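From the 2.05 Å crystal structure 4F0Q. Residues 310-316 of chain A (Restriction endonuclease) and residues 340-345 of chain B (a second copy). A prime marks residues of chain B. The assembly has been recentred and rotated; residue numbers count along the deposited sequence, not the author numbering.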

# COMPACT_ATOMS: atom_id res chain seq x y z
N GLU A 310 15.33 -5.55 -3.51
CA GLU A 310 16.08 -6.03 -2.35
C GLU A 310 15.61 -5.37 -1.05
O GLU A 310 15.40 -6.04 -0.04
CB GLU A 310 17.58 -5.80 -2.54
CG GLU A 310 18.45 -6.30 -1.40
CD GLU A 310 18.43 -7.81 -1.26
OE1 GLU A 310 18.18 -8.50 -2.27
OE2 GLU A 310 18.66 -8.31 -0.14
N VAL A 311 15.46 -4.05 -1.09
CA VAL A 311 15.01 -3.28 0.06
C VAL A 311 13.62 -3.73 0.52
O VAL A 311 13.37 -3.87 1.71
CB VAL A 311 14.98 -1.76 -0.25
CG1 VAL A 311 14.25 -0.99 0.84
CG2 VAL A 311 16.40 -1.23 -0.41
N PHE A 312 12.74 -3.98 -0.44
CA PHE A 312 11.41 -4.48 -0.12
C PHE A 312 11.42 -5.89 0.46
O PHE A 312 10.72 -6.17 1.43
CB PHE A 312 10.47 -4.38 -1.32
CG PHE A 312 9.93 -3.00 -1.56
CD1 PHE A 312 9.13 -2.38 -0.62
CD2 PHE A 312 10.22 -2.33 -2.74
CE1 PHE A 312 8.63 -1.11 -0.83
CE2 PHE A 312 9.73 -1.06 -2.96
CZ PHE A 312 8.93 -0.45 -2.01
N ARG A 313 12.22 -6.78 -0.13
CA ARG A 313 12.30 -8.14 0.39
C ARG A 313 12.96 -8.19 1.76
O ARG A 313 12.75 -9.13 2.52
CB ARG A 313 13.06 -9.06 -0.58
CG ARG A 313 14.54 -9.26 -0.28
CD ARG A 313 15.05 -10.54 -0.88
NE ARG A 313 16.51 -10.63 -0.84
CZ ARG A 313 17.20 -11.24 0.12
NH1 ARG A 313 16.57 -11.80 1.14
NH2 ARG A 313 18.53 -11.29 0.06
N GLU A 314 13.74 -7.17 2.07
CA GLU A 314 14.44 -7.10 3.35
C GLU A 314 13.44 -6.94 4.50
O GLU A 314 13.71 -7.34 5.63
CB GLU A 314 15.45 -5.95 3.36
CG GLU A 314 16.29 -5.84 4.63
CD GLU A 314 17.32 -6.96 4.77
OE1 GLU A 314 17.57 -7.67 3.77
OE2 GLU A 314 17.87 -7.12 5.87
N SER A 315 12.29 -6.35 4.19
CA SER A 315 11.24 -6.14 5.18
C SER A 315 10.25 -7.30 5.17
O SER A 315 9.19 -7.21 5.79
CB SER A 315 10.50 -4.84 4.89
OG SER A 315 11.40 -3.74 4.87
N GLY A 316 10.60 -8.38 4.48
CA GLY A 316 9.73 -9.53 4.38
C GLY A 316 8.67 -9.39 3.30
O GLY A 316 7.95 -10.35 3.00
N ASP B 340 4.66 -0.95 7.99
CA ASP B 340 5.86 -0.23 7.56
C ASP B 340 6.55 -1.02 6.45
O ASP B 340 7.04 -2.12 6.68
CB ASP B 340 6.81 -0.04 8.73
CG ASP B 340 6.14 0.62 9.93
OD1 ASP B 340 5.29 1.51 9.71
OD2 ASP B 340 6.46 0.24 11.07
N MET B 341 6.60 -0.45 5.25
CA MET B 341 7.08 -1.20 4.09
C MET B 341 8.45 -0.80 3.55
O MET B 341 8.71 0.38 3.28
CB MET B 341 6.04 -1.20 2.97
CG MET B 341 4.73 -1.87 3.35
SD MET B 341 3.84 -2.55 1.94
CE MET B 341 3.63 -1.09 0.93
N GLY B 342 9.32 -1.80 3.39
CA GLY B 342 10.53 -1.67 2.61
C GLY B 342 11.75 -1.07 3.28
O GLY B 342 12.62 -1.80 3.76
N SER B 343 11.80 0.25 3.31
CA SER B 343 13.00 1.01 3.64
C SER B 343 13.81 0.56 4.86
O SER B 343 15.02 0.31 4.75
CB SER B 343 12.66 2.50 3.77
OG SER B 343 13.84 3.28 3.93
N LEU B 344 13.15 0.47 6.02
CA LEU B 344 13.80 0.13 7.30
C LEU B 344 14.77 1.20 7.80
O LEU B 344 15.23 1.15 8.93
CB LEU B 344 14.52 -1.23 7.22
CG LEU B 344 13.63 -2.42 6.87
CD1 LEU B 344 14.42 -3.70 7.01
CD2 LEU B 344 12.40 -2.42 7.76
N LYS B 345 15.08 2.17 6.94
CA LYS B 345 15.91 3.30 7.31
C LYS B 345 15.02 4.53 7.42
O LYS B 345 14.97 5.20 8.46
CB LYS B 345 17.02 3.51 6.30
O HOH W 1 7.09 -4.56 6.08

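Close packing between protein chains often depends on a glycine, because a residue without a side chain lets another backbone come very near. The contact between the end of a helix in one copy of this restriction endonuclease and a loop in the second illustrates the principle. Phe312 and Gly342′ lie with their CA atoms 4.0 Å apart, and Gly342′ CA sits 3.6 Å from Phe312 CD1, oblique to the ring. A CB built on Gly342′ would fall 2.7 Å from Phe312 CE1, a clash, and the positive phi of Gly342′ independently favours glycine.

Side-chain packing extends this contact. Val311 CG1 rests 3.7 Å from Ser343′ CA, while Glu314 contributes the aliphatic part of its side chain, its CG lying 3.7 Å from Leu344′ CD1. Leu344′ also packs against the Ser315 hydroxyl, its CG 3.3 Å from Ser315 OG, a van der Waals contact.

Polar atoms meet chiefly around the carbonyl of Gly342′. Its O lies 3.0 Å from Val311 O; both are acceptors, so this approach is no hydrogen bond and is likely to be electrostatically unfavourable. Ser315 OG comes within 2.5 Å of the same Gly342′ O, a very short separation whose geometry leaves the nature of the interaction open. A water provides a more definite link, donating to Asp340′ O at 2.5 Å and, weakly, to Ser315 O at 3.4 Å.

Other interactions lie within each chain. The salt bridge between Arg313, whose CB points away from the partner, and Glu310 (NH2 to OE2, 3.0 Å) stands apart from the contact, and is reinforced by a hydrogen bond from Arg313 NE to Glu310 OE1 at 3.1 Å. In the loop, Ser343′ N donates to Met341′ O at 3.1 Å, a bond that spans Gly342′ and closes a tight turn at the point of closest backbone packing.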